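Local coordinates for protein benzyl alcohol dehydrogenase (PDB 1F8F) that probably catalyses the NAD-dependent oxidation of aromatic alcohols such as benzyl alcohol to their aldehydes, as a zinc-containing alcohol dehydrogenase, at residues A[7-12]-A[144-149]; A[61-66]-A[137-142]. All coordinates share one frame; numbering follows the deposited sequence.

Interaction 1. Residues A[7-12]-A[144-149]; sequences IIAAVT and SFATYA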
loop_
_atom_site.group_PDB
_atom_site.type_symbol
_atom_site.label_atom_id
_atom_site.label_comp_id
_atom_site.label_asym_id
_atom_site.label_seq_id
_atom_site.Cartn_x
_atom_site.Cartn_y
_atom_site.Cartn_z
ATOM N N ILE A 7 -42.597 -9.463 23.808
ATOM C CA ILE A 7 -41.314 -10.038 24.194
ATOM C C ILE A 7 -40.808 -9.654 25.597
ATOM O O ILE A 7 -41.250 -8.650 26.185
ATOM C CB ILE A 7 -40.212 -9.492 23.231
ATOM C CG1 ILE A 7 -40.032 -7.981 23.413
ATOM C CG2 ILE A 7 -40.452 -9.767 21.749
ATOM C CD1 ILE A 7 -38.753 -7.411 22.855
ATOM N N ILE A 8 -39.710 -10.301 26.055
ATOM C CA ILE A 8 -39.029 -9.976 27.302
ATOM C C ILE A 8 -37.690 -9.302 27.008
ATOM O O ILE A 8 -36.934 -9.852 26.202
ATOM C CB ILE A 8 -38.718 -11.256 28.146
ATOM C CG1 ILE A 8 -39.947 -12.106 28.491
ATOM C CG2 ILE A 8 -37.906 -10.909 29.398
ATOM C CD1 ILE A 8 -41.131 -11.394 29.125
ATOM N N ALA A 9 -37.317 -8.186 27.598
ATOM C CA ALA A 9 -36.008 -7.591 27.322
ATOM C C ALA A 9 -35.440 -7.000 28.591
ATOM O O ALA A 9 -36.242 -6.475 29.336
ATOM C CB ALA A 9 -36.076 -6.472 26.286
ATOM N N ALA A 10 -34.151 -6.960 28.770
ATOM C CA ALA A 10 -33.524 -6.358 29.922
ATOM C C ALA A 10 -33.394 -4.850 29.750
ATOM O O ALA A 10 -32.638 -4.392 28.878
ATOM C CB ALA A 10 -32.133 -6.979 30.114
ATOM N N VAL A 11 -33.974 -4.034 30.621
ATOM C CA VAL A 11 -33.922 -2.587 30.556
ATOM C C VAL A 11 -32.949 -1.945 31.527
ATOM O O VAL A 11 -32.836 -2.369 32.688
ATOM C CB VAL A 11 -35.350 -2.065 30.848
ATOM C CG1 VAL A 11 -35.319 -0.550 31.048
ATOM C CG2 VAL A 11 -36.366 -2.458 29.785
ATOM N N THR A 12 -32.214 -0.912 31.114
ATOM C CA THR A 12 -31.329 -0.182 31.995
ATOM C C THR A 12 -32.017 1.136 32.343
ATOM O O THR A 12 -31.903 2.089 31.588
ATOM C CB THR A 12 -29.984 0.073 31.317
ATOM O OG1 THR A 12 -29.244 -1.135 31.101
ATOM C CG2 THR A 12 -29.126 0.969 32.182
ATOM N N SER A 144 -29.738 -5.896 21.496
ATOM C CA SER A 144 -29.981 -7.334 21.602
ATOM C C SER A 144 -30.034 -7.978 22.976
ATOM O O SER A 144 -30.104 -9.239 22.994
ATOM C CB SER A 144 -29.027 -8.041 20.616
ATOM O OG SER A 144 -27.716 -7.672 20.978
ATOM N N PHE A 145 -30.209 -7.272 24.109
ATOM C CA PHE A 145 -30.473 -8.084 25.342
ATOM C C PHE A 145 -31.989 -8.367 25.376
ATOM O O PHE A 145 -32.677 -7.889 26.269
ATOM C CB PHE A 145 -29.962 -7.555 26.650
ATOM C CG PHE A 145 -28.472 -7.433 26.818
ATOM C CD1 PHE A 145 -27.614 -8.423 26.417
ATOM C CD2 PHE A 145 -27.897 -6.305 27.382
ATOM C CE1 PHE A 145 -26.241 -8.347 26.563
ATOM C CE2 PHE A 145 -26.538 -6.187 27.579
ATOM C CZ PHE A 145 -25.709 -7.210 27.155
ATOM N N ALA A 146 -32.542 -9.086 24.407
ATOM C CA ALA A 146 -33.893 -9.498 24.274
ATOM C C ALA A 146 -34.128 -10.744 23.412
ATOM O O ALA A 146 -33.375 -11.202 22.576
ATOM C CB ALA A 146 -34.821 -8.433 23.680
ATOM N N THR A 147 -35.355 -11.290 23.630
ATOM C CA THR A 147 -35.760 -12.471 22.910
ATOM C C THR A 147 -35.936 -12.084 21.453
ATOM O O THR A 147 -35.992 -13.017 20.660
ATOM C CB THR A 147 -37.064 -13.137 23.427
ATOM O OG1 THR A 147 -38.123 -12.165 23.453
ATOM C CG2 THR A 147 -36.915 -13.725 24.828
ATOM N N TYR A 148 -36.253 -10.854 21.085
ATOM C CA TYR A 148 -36.413 -10.527 19.673
ATOM C C TYR A 148 -35.681 -9.220 19.373
ATOM O O TYR A 148 -35.632 -8.327 20.213
ATOM C CB TYR A 148 -37.899 -10.447 19.259
ATOM C CG TYR A 148 -38.408 -11.848 18.931
ATOM C CD1 TYR A 148 -38.943 -12.720 19.900
ATOM C CD2 TYR A 148 -38.361 -12.283 17.618
ATOM C CE1 TYR A 148 -39.368 -13.974 19.522
ATOM C CE2 TYR A 148 -38.795 -13.526 17.252
ATOM C CZ TYR A 148 -39.298 -14.383 18.218
ATOM O OH TYR A 148 -39.703 -15.633 17.780
ATOM N N ALA A 149 -35.032 -9.168 18.192
ATOM C CA ALA A 149 -34.327 -7.977 17.793
ATOM C C ALA A 149 -34.624 -7.600 16.338
ATOM O O ALA A 149 -34.752 -8.449 15.442
ATOM C CB ALA A 149 -32.801 -8.186 17.901
#

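Interaction 2. Residues A[61-66]-A[137-142]; sequences AVLGHE and DHFFAQ. With ZN (zinc ion), chain B.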
loop_
_atom_site.group_PDB
_atom_site.type_symbol
_atom_site.label_atom_id
_atom_site.label_comp_id
_atom_site.label_asym_id
_atom_site.label_seq_id
_atom_site.Cartn_x
_atom_site.Cartn_y
_atom_site.Cartn_z
ATOM N N ALA A 61 -33.350 2.460 28.388
ATOM C CA ALA A 61 -33.159 1.701 27.155
ATOM C C ALA A 61 -32.718 0.235 27.265
ATOM O O ALA A 61 -32.261 -0.216 28.313
ATOM C CB ALA A 61 -32.014 2.397 26.407
ATOM N N VAL A 62 -32.866 -0.510 26.164
ATOM C CA VAL A 62 -32.406 -1.883 26.019
ATOM C C VAL A 62 -31.026 -1.947 25.328
ATOM O O VAL A 62 -30.951 -1.606 24.153
ATOM C CB VAL A 62 -33.359 -2.767 25.199
ATOM C CG1 VAL A 62 -32.809 -4.177 25.035
ATOM C CG2 VAL A 62 -34.776 -2.839 25.786
ATOM N N LEU A 63 -29.974 -2.335 26.026
ATOM C CA LEU A 63 -28.627 -2.458 25.502
ATOM C C LEU A 63 -28.298 -3.812 24.886
ATOM O O LEU A 63 -29.190 -4.444 24.386
ATOM C CB LEU A 63 -27.608 -2.043 26.575
ATOM C CG LEU A 63 -28.016 -0.756 27.305
ATOM C CD1 LEU A 63 -27.036 -0.455 28.427
ATOM C CD2 LEU A 63 -28.096 0.430 26.321
ATOM N N GLY A 64 -27.070 -4.342 24.964
ATOM C CA GLY A 64 -26.725 -5.603 24.298
ATOM C C GLY A 64 -26.312 -5.240 22.860
ATOM O O GLY A 64 -27.016 -4.510 22.171
ATOM N N HIS A 65 -25.131 -5.673 22.422
ATOM C CA HIS A 65 -24.685 -5.290 21.092
ATOM C C HIS A 65 -23.859 -6.428 20.491
ATOM O O HIS A 65 -23.069 -6.192 19.589
ATOM C CB HIS A 65 -23.978 -3.954 21.055
ATOM C CG HIS A 65 -22.653 -3.861 21.730
ATOM N ND1 HIS A 65 -22.572 -3.696 23.103
ATOM C CD2 HIS A 65 -21.393 -3.862 21.251
ATOM C CE1 HIS A 65 -21.293 -3.618 23.467
ATOM N NE2 HIS A 65 -20.549 -3.729 22.360
ATOM N N GLU A 66 -23.988 -7.595 21.141
ATOM C CA GLU A 66 -23.271 -8.755 20.577
ATOM C C GLU A 66 -24.200 -9.935 20.316
ATOM O O GLU A 66 -23.919 -11.081 20.701
ATOM C CB GLU A 66 -22.075 -9.134 21.441
ATOM C CG GLU A 66 -20.956 -8.076 21.514
ATOM C CD GLU A 66 -19.765 -8.538 22.327
ATOM O OE1 GLU A 66 -19.794 -9.465 23.144
ATOM O OE2 GLU A 66 -18.654 -7.984 22.150
ATOM N N ASP A 137 -34.156 2.512 22.076
ATOM C CA ASP A 137 -33.684 1.298 21.438
ATOM C C ASP A 137 -32.706 1.545 20.293
ATOM O O ASP A 137 -31.940 2.511 20.288
ATOM C CB ASP A 137 -34.913 0.530 20.953
ATOM C CG ASP A 137 -35.603 1.174 19.760
ATOM O OD1 ASP A 137 -35.410 2.389 19.609
ATOM O OD2 ASP A 137 -36.289 0.449 19.001
ATOM N N HIS A 138 -32.627 0.636 19.318
ATOM C CA HIS A 138 -31.687 0.801 18.206
ATOM C C HIS A 138 -30.243 0.926 18.629
ATOM O O HIS A 138 -29.488 1.627 17.939
ATOM C CB HIS A 138 -32.028 2.130 17.451
ATOM C CG HIS A 138 -33.134 1.903 16.488
ATOM N ND1 HIS A 138 -34.458 2.067 16.822
ATOM C CD2 HIS A 138 -33.133 1.504 15.192
ATOM C CE1 HIS A 138 -35.224 1.759 15.784
ATOM N NE2 HIS A 138 -34.450 1.445 14.769
ATOM N N PHE A 139 -29.837 0.300 19.722
ATOM C CA PHE A 139 -28.506 0.434 20.301
ATOM C C PHE A 139 -27.522 -0.451 19.551
ATOM O O PHE A 139 -27.645 -1.661 19.447
ATOM C CB PHE A 139 -28.555 0.090 21.795
ATOM C CG PHE A 139 -27.205 0.158 22.461
ATOM C CD1 PHE A 139 -26.521 1.346 22.518
ATOM C CD2 PHE A 139 -26.639 -0.976 23.054
ATOM C CE1 PHE A 139 -25.319 1.449 23.150
ATOM C CE2 PHE A 139 -25.405 -0.876 23.669
ATOM C CZ PHE A 139 -24.739 0.335 23.714
ATOM N N PHE A 140 -26.564 0.190 18.899
ATOM C CA PHE A 140 -25.636 -0.412 17.965
ATOM C C PHE A 140 -26.515 -1.057 16.880
ATOM O O PHE A 140 -26.241 -2.160 16.434
ATOM C CB PHE A 140 -24.669 -1.398 18.602
ATOM C CG PHE A 140 -23.440 -0.799 19.265
ATOM C CD1 PHE A 140 -23.432 0.001 20.375
ATOM C CD2 PHE A 140 -22.226 -1.136 18.632
ATOM C CE1 PHE A 140 -22.237 0.475 20.862
ATOM C CE2 PHE A 140 -21.020 -0.670 19.120
ATOM C CZ PHE A 140 -21.023 0.147 20.249
ATOM N N ALA A 141 -27.663 -0.465 16.551
ATOM C CA ALA A 141 -28.644 -0.958 15.609
ATOM C C ALA A 141 -29.160 -2.365 15.864
ATOM O O ALA A 141 -29.512 -3.114 14.924
ATOM C CB ALA A 141 -28.081 -0.858 14.164
ATOM N N GLN A 142 -29.277 -2.746 17.151
ATOM C CA GLN A 142 -29.803 -4.067 17.470
ATOM C C GLN A 142 -30.525 -4.103 18.819
ATOM O O GLN A 142 -31.580 -4.755 18.905
ATOM C CB GLN A 142 -28.694 -5.123 17.421
ATOM C CG GLN A 142 -27.530 -4.951 18.407
ATOM C CD GLN A 142 -26.533 -6.021 18.004
ATOM O OE1 GLN A 142 -26.438 -7.168 18.430
ATOM N NE2 GLN A 142 -25.680 -5.564 17.064
HETATM ZN ZN ZN B . -18.326 -3.730 22.156
#

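Interaction 1. Residues A[7-12]-A[144-149]
I7 and T147 both set their first branch between the backbone N and the carbonyl carbon, I7 CG1 at chi1 65° and T147 OG1 at chi1 54°. For I7 this leaves CG2 anti to its carbonyl carbon and directed at Y148, whose CB it meets at 3.6 Å before reaching the near part of the ring obliquely. A branched isoleucine suits the place, since CG2 serves Y148 while CD1 reaches A146 CB. T147 OG1 comes alongside I7 CB at 3.4 Å, the two side chains passing with opposite headings. Between these groups and F145 the chains run antiparallel and join through a single beta bridge, A9 with A146. Two backbone hydrogen bonds flank it: A10 N gives a bond of 3.0 Å to F145 O, and T147 N a weak one of 3.3 Å to I8 O. F145 is the centre of an inverse gamma turn, and its carbonyl also receives a CA-H contact from A9. Alanine suits the bridge because the backbones come so near: A9 CB and A146 CB are only 3.5 Å apart, tighter than usual for two carbons. A10 CB lies against F145 CB at 4.1 Å, while the phenyl ring leads off toward T41 and D47. On its other edge the strand containing I7 pairs with strand 20-26, and Y148 and A149 begin strand 148-152, which runs antiparallel to strand 33-42.

Interaction 2. Residues A[61-66]-A[137-142]
The zinc site that adjoins the bound NAD takes its histidine ligand from this contact: H65 NE2 binds the zinc ion at 2.2 Å, with C44 and C173 as the other protein ligands. Across from it, F140 stacks face to face on the imidazole, ring centroids 4.3 Å apart and planes 30° from parallel, and H65 CB rests 3.6 Å from F140 CB. The two side chains lie alongside each other with a common heading; H65 CG sits between its backbone N and carbonyl carbon (chi1 68°), on the side of F140. F139 completes an aromatic cluster. One face of its ring takes F140 CD1 near the rim; the opposite face takes L63 CD2, a CH-pi contact 3.9 Å from the centroid and only 11° off the ring normal. A branched leucine suits this place because one methyl can sit over the ring while CB touches its CD2 and CE2 atoms. G64 O lies at the ring's edge, 3.7 Å from F139 CD2. At G64 the backbone angles would press a side chain against the preceding carbonyl, which explains the glycine beside the ligand. Q142 extends past G64 O to the H65 backbone, OE1 lying 3.4 Å from H65 C; its amide is held by S144, G67 and L89. No hydrogen bond joins the two segments; the imidazole lies between F140 and E66 CG, on opposite faces, and is bound by the metal at NE2, an arrangement that probably fixes its orientation.

In the fold
The centres of the two interactions lie 9 Å apart, and their backbones are joined directly. T12 N approaches A61 O at 2.9 Å and F145 N approaches L63 O at 3.0 Å, both probable hydrogen bonds, so 61-66, which carries the zinc ligand H65, is bonded to both segments of interaction 1. F145 CD2 also packs 3.2 Å from G64 N, and S144 OG bonds to Q142 OE1, tying 144-149 to 137-142. Interaction 2 reaches the metal itself, with the H65 side chain about 6 Å from NAD at nearest atoms; interaction 1 is a layer further out, the F145 side chain being about 10 Å from the zinc ion, again at nearest atoms.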